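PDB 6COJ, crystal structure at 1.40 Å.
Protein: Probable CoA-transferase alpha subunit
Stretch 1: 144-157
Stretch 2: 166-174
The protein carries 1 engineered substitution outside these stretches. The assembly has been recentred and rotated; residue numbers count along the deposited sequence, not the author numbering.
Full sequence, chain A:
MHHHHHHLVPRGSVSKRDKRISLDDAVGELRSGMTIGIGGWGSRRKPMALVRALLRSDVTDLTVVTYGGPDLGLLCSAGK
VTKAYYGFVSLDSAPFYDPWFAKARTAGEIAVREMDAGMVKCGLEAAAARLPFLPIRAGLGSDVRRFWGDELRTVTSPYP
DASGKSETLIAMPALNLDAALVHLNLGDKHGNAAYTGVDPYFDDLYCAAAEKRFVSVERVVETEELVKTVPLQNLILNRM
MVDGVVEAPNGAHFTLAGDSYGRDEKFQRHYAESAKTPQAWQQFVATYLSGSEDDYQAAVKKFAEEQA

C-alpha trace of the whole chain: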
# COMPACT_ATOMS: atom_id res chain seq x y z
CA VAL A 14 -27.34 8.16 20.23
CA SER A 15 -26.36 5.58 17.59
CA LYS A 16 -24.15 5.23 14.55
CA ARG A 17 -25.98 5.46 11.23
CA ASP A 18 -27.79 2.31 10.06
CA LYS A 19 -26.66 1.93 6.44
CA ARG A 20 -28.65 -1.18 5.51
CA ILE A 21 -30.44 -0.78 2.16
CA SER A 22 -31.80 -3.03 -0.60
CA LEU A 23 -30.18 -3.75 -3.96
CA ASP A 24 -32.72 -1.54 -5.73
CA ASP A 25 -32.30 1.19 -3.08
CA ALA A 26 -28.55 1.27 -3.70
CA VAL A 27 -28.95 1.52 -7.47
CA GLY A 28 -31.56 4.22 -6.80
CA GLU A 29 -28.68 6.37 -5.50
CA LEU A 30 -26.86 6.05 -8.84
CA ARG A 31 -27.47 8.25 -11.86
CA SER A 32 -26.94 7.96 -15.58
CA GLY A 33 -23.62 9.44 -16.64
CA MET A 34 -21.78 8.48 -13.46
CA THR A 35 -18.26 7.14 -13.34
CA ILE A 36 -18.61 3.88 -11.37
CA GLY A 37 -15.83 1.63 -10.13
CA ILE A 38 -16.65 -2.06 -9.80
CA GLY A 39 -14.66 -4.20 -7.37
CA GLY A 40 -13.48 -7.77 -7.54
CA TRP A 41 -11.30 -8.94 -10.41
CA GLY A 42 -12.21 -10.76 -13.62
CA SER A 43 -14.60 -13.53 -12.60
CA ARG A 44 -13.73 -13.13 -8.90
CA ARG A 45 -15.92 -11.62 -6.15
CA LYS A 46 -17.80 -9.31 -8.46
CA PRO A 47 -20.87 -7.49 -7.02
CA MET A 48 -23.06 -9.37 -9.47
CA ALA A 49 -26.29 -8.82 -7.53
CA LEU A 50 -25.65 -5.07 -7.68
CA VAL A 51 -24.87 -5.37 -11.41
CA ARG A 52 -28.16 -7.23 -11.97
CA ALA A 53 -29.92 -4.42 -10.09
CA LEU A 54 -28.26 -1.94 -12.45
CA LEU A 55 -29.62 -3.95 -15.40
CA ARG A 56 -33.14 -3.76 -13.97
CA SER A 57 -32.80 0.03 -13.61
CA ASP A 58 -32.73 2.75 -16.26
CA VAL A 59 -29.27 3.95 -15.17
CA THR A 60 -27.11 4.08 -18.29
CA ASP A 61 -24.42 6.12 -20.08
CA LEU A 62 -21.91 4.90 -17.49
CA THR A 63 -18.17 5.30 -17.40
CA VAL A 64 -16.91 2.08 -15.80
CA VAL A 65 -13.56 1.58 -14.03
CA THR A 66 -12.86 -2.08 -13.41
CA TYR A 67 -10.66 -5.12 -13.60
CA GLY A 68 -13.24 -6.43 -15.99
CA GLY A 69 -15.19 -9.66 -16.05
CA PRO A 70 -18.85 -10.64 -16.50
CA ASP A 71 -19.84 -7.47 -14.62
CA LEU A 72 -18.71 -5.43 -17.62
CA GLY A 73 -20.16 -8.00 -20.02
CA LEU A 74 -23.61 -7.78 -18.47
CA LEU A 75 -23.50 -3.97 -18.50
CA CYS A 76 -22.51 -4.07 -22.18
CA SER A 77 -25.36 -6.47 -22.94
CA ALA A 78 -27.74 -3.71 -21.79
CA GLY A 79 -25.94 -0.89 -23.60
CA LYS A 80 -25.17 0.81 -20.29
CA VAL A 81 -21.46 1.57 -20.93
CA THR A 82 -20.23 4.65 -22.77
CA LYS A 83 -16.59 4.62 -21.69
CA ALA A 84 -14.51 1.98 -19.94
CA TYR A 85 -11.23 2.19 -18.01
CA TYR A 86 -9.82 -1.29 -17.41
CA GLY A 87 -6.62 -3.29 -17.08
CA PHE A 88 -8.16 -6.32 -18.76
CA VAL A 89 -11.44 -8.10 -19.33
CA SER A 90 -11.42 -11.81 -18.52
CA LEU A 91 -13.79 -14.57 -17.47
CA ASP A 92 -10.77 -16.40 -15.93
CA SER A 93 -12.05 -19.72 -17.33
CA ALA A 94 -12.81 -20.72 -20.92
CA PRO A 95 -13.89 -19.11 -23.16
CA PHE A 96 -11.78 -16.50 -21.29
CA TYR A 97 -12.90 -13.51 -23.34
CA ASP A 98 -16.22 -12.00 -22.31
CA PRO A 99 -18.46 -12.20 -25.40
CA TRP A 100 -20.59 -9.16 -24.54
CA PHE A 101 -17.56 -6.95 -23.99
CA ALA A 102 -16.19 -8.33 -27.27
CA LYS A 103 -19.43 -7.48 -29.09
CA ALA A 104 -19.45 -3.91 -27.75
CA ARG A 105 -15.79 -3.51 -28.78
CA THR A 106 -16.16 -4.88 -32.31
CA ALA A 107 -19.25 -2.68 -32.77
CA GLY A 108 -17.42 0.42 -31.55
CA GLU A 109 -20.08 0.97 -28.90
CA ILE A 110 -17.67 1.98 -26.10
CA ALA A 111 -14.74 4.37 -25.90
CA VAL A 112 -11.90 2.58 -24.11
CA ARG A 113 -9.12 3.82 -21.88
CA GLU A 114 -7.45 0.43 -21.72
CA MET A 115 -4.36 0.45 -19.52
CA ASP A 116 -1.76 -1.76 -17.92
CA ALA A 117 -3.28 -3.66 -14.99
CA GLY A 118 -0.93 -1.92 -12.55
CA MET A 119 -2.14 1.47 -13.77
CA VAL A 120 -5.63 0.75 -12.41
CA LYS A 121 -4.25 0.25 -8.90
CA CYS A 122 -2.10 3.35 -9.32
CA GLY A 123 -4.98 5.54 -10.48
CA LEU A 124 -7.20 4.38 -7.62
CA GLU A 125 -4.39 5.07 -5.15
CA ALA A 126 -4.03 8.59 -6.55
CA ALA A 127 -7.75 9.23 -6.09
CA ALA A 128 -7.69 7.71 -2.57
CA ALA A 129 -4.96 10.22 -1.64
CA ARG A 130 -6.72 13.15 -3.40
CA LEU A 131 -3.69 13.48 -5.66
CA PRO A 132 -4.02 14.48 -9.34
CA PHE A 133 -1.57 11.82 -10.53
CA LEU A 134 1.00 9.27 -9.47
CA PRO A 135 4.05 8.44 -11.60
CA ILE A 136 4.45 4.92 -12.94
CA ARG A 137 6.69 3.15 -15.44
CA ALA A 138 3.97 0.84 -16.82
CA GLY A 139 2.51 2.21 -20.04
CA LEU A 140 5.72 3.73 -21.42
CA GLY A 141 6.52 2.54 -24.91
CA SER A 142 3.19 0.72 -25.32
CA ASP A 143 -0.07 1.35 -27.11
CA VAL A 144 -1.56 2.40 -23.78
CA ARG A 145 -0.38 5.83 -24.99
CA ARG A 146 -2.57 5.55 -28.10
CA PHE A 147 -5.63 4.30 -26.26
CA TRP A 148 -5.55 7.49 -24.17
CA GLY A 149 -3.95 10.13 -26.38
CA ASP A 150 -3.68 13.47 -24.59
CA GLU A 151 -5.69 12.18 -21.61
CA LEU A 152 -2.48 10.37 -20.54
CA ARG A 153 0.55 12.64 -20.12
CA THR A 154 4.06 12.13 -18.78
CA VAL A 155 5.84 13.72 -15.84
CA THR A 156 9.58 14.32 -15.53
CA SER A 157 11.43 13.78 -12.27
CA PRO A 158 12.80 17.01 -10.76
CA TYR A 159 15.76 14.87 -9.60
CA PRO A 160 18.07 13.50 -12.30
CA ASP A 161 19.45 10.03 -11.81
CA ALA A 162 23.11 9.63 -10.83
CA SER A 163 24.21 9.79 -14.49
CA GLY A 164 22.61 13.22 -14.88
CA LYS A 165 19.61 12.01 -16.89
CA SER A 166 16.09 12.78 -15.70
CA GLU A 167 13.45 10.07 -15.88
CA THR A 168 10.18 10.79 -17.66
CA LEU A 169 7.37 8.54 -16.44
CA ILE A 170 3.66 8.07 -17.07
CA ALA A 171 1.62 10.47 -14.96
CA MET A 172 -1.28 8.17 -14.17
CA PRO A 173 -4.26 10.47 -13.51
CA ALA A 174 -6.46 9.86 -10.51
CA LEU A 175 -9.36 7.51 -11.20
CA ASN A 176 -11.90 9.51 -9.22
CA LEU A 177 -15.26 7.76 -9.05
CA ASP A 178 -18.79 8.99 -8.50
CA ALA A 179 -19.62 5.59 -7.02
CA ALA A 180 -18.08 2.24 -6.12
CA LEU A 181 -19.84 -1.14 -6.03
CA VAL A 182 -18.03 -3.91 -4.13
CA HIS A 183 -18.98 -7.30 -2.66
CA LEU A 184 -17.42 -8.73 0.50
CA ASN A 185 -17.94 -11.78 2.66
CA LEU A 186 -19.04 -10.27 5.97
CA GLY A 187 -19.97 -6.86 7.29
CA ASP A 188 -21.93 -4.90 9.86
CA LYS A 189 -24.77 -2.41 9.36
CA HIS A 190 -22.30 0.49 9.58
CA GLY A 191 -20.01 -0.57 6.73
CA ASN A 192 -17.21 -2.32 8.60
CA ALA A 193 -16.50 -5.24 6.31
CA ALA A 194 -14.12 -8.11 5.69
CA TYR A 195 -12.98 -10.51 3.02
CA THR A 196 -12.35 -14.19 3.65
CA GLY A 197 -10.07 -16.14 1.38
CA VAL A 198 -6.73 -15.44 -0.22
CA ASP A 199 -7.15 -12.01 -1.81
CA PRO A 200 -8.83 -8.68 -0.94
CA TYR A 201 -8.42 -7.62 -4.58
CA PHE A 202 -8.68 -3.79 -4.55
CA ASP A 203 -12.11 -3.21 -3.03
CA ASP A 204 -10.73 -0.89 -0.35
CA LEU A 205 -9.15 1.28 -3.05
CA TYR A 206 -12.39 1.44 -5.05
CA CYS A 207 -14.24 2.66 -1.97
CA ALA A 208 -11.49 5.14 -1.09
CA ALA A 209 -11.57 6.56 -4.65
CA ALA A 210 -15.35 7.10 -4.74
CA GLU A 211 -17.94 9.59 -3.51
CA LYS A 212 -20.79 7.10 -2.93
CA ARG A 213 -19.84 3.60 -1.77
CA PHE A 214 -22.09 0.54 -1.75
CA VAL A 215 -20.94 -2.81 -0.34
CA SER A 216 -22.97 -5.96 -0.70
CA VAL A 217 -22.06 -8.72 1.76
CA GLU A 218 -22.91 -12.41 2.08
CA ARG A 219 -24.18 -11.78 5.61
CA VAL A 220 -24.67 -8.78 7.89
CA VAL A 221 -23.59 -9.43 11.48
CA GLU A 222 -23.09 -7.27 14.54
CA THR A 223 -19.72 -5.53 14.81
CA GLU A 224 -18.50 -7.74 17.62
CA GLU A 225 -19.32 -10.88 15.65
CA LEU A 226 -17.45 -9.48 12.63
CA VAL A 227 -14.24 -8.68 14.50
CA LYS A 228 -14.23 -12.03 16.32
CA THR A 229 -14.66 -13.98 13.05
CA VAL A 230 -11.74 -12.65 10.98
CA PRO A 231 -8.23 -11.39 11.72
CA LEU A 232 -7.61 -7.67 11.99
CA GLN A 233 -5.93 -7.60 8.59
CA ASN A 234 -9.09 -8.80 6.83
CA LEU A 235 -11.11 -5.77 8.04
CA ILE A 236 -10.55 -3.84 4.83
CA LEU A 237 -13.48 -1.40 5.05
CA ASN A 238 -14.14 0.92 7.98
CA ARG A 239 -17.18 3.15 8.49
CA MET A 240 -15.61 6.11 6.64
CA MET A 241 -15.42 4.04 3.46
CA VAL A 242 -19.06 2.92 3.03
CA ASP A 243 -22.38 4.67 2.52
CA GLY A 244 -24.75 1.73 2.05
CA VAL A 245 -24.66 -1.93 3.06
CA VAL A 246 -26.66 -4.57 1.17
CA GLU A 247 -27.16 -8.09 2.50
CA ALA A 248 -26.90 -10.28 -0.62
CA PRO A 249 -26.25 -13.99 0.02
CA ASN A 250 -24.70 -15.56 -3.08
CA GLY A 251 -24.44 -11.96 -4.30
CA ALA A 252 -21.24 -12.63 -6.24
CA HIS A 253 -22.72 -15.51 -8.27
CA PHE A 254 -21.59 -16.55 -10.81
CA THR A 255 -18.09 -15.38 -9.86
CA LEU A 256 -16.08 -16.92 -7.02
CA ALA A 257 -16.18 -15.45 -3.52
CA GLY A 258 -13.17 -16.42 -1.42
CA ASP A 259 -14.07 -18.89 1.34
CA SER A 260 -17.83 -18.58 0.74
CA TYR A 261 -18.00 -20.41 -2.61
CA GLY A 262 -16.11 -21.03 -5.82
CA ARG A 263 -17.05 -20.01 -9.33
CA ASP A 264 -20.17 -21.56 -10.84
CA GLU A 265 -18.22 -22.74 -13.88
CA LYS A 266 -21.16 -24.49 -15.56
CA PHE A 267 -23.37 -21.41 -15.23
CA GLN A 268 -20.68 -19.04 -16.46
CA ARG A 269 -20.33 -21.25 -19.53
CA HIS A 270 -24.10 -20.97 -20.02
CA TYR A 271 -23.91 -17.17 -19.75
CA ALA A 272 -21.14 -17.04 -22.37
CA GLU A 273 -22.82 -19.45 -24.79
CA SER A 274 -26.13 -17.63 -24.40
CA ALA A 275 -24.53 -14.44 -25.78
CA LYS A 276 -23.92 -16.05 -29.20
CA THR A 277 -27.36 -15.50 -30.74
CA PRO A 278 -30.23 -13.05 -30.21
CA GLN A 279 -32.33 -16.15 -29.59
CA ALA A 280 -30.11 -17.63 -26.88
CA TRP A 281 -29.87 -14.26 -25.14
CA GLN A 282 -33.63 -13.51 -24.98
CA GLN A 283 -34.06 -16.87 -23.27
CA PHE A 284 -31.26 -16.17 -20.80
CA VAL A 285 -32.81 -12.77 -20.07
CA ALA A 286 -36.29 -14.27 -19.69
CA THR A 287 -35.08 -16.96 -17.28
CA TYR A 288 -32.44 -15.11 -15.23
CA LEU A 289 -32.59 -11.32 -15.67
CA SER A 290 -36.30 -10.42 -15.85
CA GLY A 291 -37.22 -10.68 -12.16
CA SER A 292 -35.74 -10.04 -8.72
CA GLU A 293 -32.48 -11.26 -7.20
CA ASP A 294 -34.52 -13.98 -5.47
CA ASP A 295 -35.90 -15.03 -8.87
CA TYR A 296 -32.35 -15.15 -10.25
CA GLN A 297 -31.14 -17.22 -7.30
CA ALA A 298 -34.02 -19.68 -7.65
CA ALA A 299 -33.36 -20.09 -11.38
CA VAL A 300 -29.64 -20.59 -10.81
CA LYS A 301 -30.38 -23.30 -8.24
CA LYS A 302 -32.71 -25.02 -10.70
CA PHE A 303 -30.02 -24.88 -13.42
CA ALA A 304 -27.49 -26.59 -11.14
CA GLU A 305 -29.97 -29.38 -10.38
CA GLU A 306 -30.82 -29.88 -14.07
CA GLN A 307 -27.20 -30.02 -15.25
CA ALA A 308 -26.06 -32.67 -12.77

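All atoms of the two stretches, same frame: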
# COMPACT_ATOMS: atom_id res chain seq x y z
N VAL A 144 -0.79 1.66 -24.77
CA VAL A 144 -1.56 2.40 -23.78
C VAL A 144 -1.57 3.89 -24.12
O VAL A 144 -2.60 4.57 -23.98
CB VAL A 144 -1.04 2.12 -22.37
CG1 VAL A 144 -1.78 2.98 -21.35
CG2 VAL A 144 -1.21 0.64 -22.04
N ARG A 145 -0.44 4.42 -24.61
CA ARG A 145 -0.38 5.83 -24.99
C ARG A 145 -1.42 6.17 -26.04
O ARG A 145 -2.04 7.24 -25.99
CB ARG A 145 1.01 6.19 -25.52
CG ARG A 145 2.15 5.92 -24.54
CD ARG A 145 1.96 6.67 -23.23
NE ARG A 145 1.80 8.11 -23.38
CZ ARG A 145 2.80 8.98 -23.49
NH1 ARG A 145 4.06 8.55 -23.48
NH2 ARG A 145 2.56 10.28 -23.62
N ARG A 146 -1.60 5.30 -27.01
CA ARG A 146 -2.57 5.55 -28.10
C ARG A 146 -4.01 5.36 -27.69
O ARG A 146 -4.85 6.01 -28.20
CB ARG A 146 -2.28 4.67 -29.28
CG ARG A 146 -0.99 4.94 -29.96
CD ARG A 146 -1.11 4.84 -31.46
NE ARG A 146 -1.55 3.58 -32.09
CZ ARG A 146 -2.71 3.46 -32.76
NH1 ARG A 146 -2.99 2.33 -33.36
NH2 ARG A 146 -3.61 4.46 -32.79
N PHE A 147 -4.28 4.42 -26.79
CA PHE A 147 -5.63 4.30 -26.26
C PHE A 147 -6.09 5.61 -25.62
O PHE A 147 -7.27 5.97 -25.73
CB PHE A 147 -5.70 3.18 -25.21
CG PHE A 147 -5.86 1.80 -25.78
CD1 PHE A 147 -7.00 1.44 -26.48
CD2 PHE A 147 -4.89 0.83 -25.54
CE1 PHE A 147 -7.14 0.16 -26.98
CE2 PHE A 147 -5.03 -0.45 -26.03
CZ PHE A 147 -6.17 -0.79 -26.75
N TRP A 148 -5.19 6.31 -24.95
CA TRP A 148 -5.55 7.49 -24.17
C TRP A 148 -5.29 8.80 -24.87
O TRP A 148 -5.94 9.80 -24.54
CB TRP A 148 -4.74 7.52 -22.87
CG TRP A 148 -5.10 6.51 -21.86
CD1 TRP A 148 -4.97 5.15 -21.96
CD2 TRP A 148 -5.59 6.77 -20.53
NE1 TRP A 148 -5.36 4.56 -20.78
CE2 TRP A 148 -5.75 5.53 -19.90
CE3 TRP A 148 -5.93 7.94 -19.84
CZ2 TRP A 148 -6.21 5.42 -18.59
CZ3 TRP A 148 -6.41 7.83 -18.54
CH2 TRP A 148 -6.54 6.57 -17.93
N GLY A 149 -4.34 8.85 -25.81
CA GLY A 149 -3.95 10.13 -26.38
C GLY A 149 -3.58 11.14 -25.31
O GLY A 149 -2.90 10.82 -24.32
N ASP A 150 -4.07 12.37 -25.48
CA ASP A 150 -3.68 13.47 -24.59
C ASP A 150 -4.31 13.37 -23.20
O ASP A 150 -3.97 14.19 -22.34
CB ASP A 150 -3.97 14.83 -25.24
CG ASP A 150 -3.28 15.98 -24.51
OD1 ASP A 150 -2.05 15.87 -24.27
OD2 ASP A 150 -3.96 16.98 -24.19
N GLU A 151 -5.20 12.41 -22.97
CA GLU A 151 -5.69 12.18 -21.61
C GLU A 151 -4.62 11.57 -20.71
O GLU A 151 -4.75 11.63 -19.48
CB GLU A 151 -6.94 11.28 -21.64
CG GLU A 151 -7.69 11.24 -20.32
CD GLU A 151 -8.95 10.39 -20.33
OE1 GLU A 151 -9.52 10.14 -21.42
OE2 GLU A 151 -9.37 9.98 -19.23
N LEU A 152 -3.58 10.97 -21.29
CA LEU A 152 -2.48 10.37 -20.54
C LEU A 152 -1.20 11.11 -20.91
O LEU A 152 -0.73 11.01 -22.04
CB LEU A 152 -2.35 8.88 -20.85
CG LEU A 152 -1.36 8.09 -19.98
CD1 LEU A 152 -1.83 8.07 -18.53
CD2 LEU A 152 -1.22 6.69 -20.52
N ARG A 153 -0.65 11.84 -19.95
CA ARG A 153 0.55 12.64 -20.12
C ARG A 153 1.69 12.06 -19.29
O ARG A 153 1.48 11.21 -18.42
CB ARG A 153 0.28 14.10 -19.74
CG ARG A 153 -0.76 14.77 -20.63
CD ARG A 153 -1.21 16.12 -20.11
NE ARG A 153 -2.15 16.72 -21.06
CZ ARG A 153 -2.85 17.83 -20.85
NH1 ARG A 153 -2.74 18.49 -19.71
NH2 ARG A 153 -3.67 18.28 -21.79
N THR A 154 2.90 12.53 -19.56
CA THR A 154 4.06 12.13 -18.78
C THR A 154 4.40 13.18 -17.74
O THR A 154 3.88 14.30 -17.74
CB THR A 154 5.28 11.89 -19.68
OG1 THR A 154 5.60 13.09 -20.39
CG2 THR A 154 4.99 10.77 -20.67
N VAL A 155 5.29 12.81 -16.83
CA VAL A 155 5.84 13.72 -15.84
C VAL A 155 7.32 13.42 -15.71
O VAL A 155 7.73 12.26 -15.68
CB VAL A 155 5.10 13.59 -14.48
CG1 VAL A 155 5.20 12.17 -13.94
CG2 VAL A 155 5.65 14.60 -13.47
N THR A 156 8.13 14.47 -15.66
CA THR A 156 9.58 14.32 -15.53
C THR A 156 10.02 14.53 -14.09
O THR A 156 9.56 15.45 -13.41
CB THR A 156 10.28 15.31 -16.46
OG1 THR A 156 9.92 15.01 -17.80
CG2 THR A 156 11.79 15.20 -16.32
N SER A 157 10.89 13.65 -13.62
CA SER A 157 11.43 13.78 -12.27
C SER A 157 12.19 15.09 -12.12
O SER A 157 13.02 15.42 -12.97
CB SER A 157 12.41 12.65 -12.00
OG SER A 157 12.97 12.80 -10.71
N SER A 166 17.35 12.72 -16.43
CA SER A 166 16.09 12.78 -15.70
C SER A 166 15.09 11.79 -16.30
O SER A 166 14.92 11.73 -17.52
CB SER A 166 15.50 14.18 -15.77
OG SER A 166 16.42 15.12 -15.21
N GLU A 167 14.44 11.04 -15.43
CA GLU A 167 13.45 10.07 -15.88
C GLU A 167 12.14 10.76 -16.19
O GLU A 167 11.67 11.60 -15.43
CB GLU A 167 13.18 9.06 -14.77
CG GLU A 167 14.32 8.15 -14.47
CD GLU A 167 13.88 6.94 -13.68
OE1 GLU A 167 14.74 6.35 -13.01
OE2 GLU A 167 12.68 6.60 -13.73
N THR A 168 11.53 10.36 -17.31
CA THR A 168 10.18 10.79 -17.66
C THR A 168 9.27 9.57 -17.59
O THR A 168 9.53 8.55 -18.24
CB THR A 168 10.16 11.41 -19.06
OG1 THR A 168 10.97 12.59 -19.05
CG2 THR A 168 8.76 11.81 -19.44
N LEU A 169 8.24 9.66 -16.76
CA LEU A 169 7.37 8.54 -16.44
C LEU A 169 5.94 8.86 -16.84
O LEU A 169 5.58 10.01 -17.11
CB LEU A 169 7.44 8.25 -14.93
CG LEU A 169 8.82 7.86 -14.42
CD1 LEU A 169 9.01 8.28 -12.97
CD2 LEU A 169 9.00 6.37 -14.60
N ILE A 170 5.09 7.83 -16.89
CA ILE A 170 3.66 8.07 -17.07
C ILE A 170 3.14 8.79 -15.84
O ILE A 170 3.42 8.39 -14.70
CB ILE A 170 2.92 6.73 -17.25
CG1 ILE A 170 3.44 5.96 -18.46
CG2 ILE A 170 1.41 6.96 -17.33
CD1 ILE A 170 3.17 6.63 -19.81
N ALA A 171 2.38 9.86 -16.05
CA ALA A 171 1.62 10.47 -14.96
C ALA A 171 0.24 9.84 -14.98
O ALA A 171 -0.64 10.24 -15.76
CB ALA A 171 1.53 11.98 -15.16
N MET A 172 0.04 8.80 -14.19
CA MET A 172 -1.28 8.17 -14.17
C MET A 172 -2.26 9.11 -13.49
O MET A 172 -2.08 9.43 -12.31
CB MET A 172 -1.20 6.85 -13.40
CG MET A 172 -2.56 6.17 -13.29
SD MET A 172 -3.20 5.70 -14.90
CE MET A 172 -4.90 5.43 -14.44
N PRO A 173 -3.30 9.58 -14.17
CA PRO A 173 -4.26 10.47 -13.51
C PRO A 173 -5.09 9.71 -12.49
O PRO A 173 -5.31 8.50 -12.59
CB PRO A 173 -5.14 10.95 -14.67
CG PRO A 173 -5.11 9.78 -15.63
CD PRO A 173 -3.69 9.28 -15.56
N ALA A 174 -5.57 10.45 -11.49
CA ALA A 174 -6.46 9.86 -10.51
C ALA A 174 -7.71 9.31 -11.17
O ALA A 174 -8.32 9.96 -12.04
CB ALA A 174 -6.85 10.91 -9.47
O HOH W 1 15.20 16.78 -13.57

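How does the contact begin at the start of stretch 2? S166 lies beside the end of stretch 1, where S166 CB packs 3.9 Å from T156 CG2. A water links the same two ends: it donates to S157 O at 2.6 Å and is hydrogen-bonded to S166 OG, also at 2.6 Å. The serine hydroxyl, with chi1 in the m well, gives the water its polar partner on stretch 2. At E167 the backbone does the work. S157 N donates a nearly straight hydrogen bond to E167 O at 2.8 Å, and T156 CA makes a CA-H...O contact with E167 O at 3.4 Å. The CA-to-CB bond of E167 points sideways and the end of the side chain leads away from stretch 1, with OE1 hydrogen-bonded elsewhere in the structure.

What pairs the two strands in the middle? They run antiparallel in register, T168 facing T156 and L169 facing V155. T168 and T156 form a non-hydrogen-bonded pair, T168 CA lying 4.2 Å from T156 CA, and their side chains lie on the same face of the sheet. Both are m rotamers, and T156 OG1 and T168 OG1 meet in a hydrogen bond of 2.9 Å. Threonine suits this pair, which is not fully buried, because its hydroxyl can bond across the pair while its methyl still packs: T168 CG2 lies 3.5 Å from T154 CB. The next pair is locked by two backbone bonds, V155 N to L169 O at 2.8 Å and L169 N to V155 O at 2.9 Å. Both side chains point to the other face of the sheet, where branched, apolar residues fit the buried setting.

How do I170 and A171 continue the contact as the strands move towards its far end? The CA-to-CB bond of I170 points away from stretch 1, yet the end of the side chain comes nearer. I170 CG2 reaches L152 CD1 at 3.6 Å, while I170 CD1 lies 3.6 Å from R145 CD, so a methylene of the arginine packs against the isoleucine methyl. A171 shares the V155 and L169 face, and A171 CB packs 3.9 Å from V155 CG1. Its backbone adds a bond from A171 N to R153 O at 2.9 Å. Within stretch 1, R153 also forms a salt bridge, R153 NH2 to D150 OD2 at 2.7 Å.

What closes the contact at M172 and P173? Here the partners are the helix residue W148 and the loop residue L152. The CA-to-CB bond of M172 points away from stretch 1, but its flexible chain brings M172 CE to 4.0 Å from W148 CH2; M172 SD is placed obliquely to the W148 ring, 5.3 Å from the centroid of its six-membered ring. P173 points toward stretch 1 and offers a compact apolar ring to two neighbours, with P173 CG 3.7 Å from W148 CZ3 and P173 CD 3.7 Å from L152 CD1. W148 and L152 are buried, and the whole interface covers 692 Å², summed over both stretches.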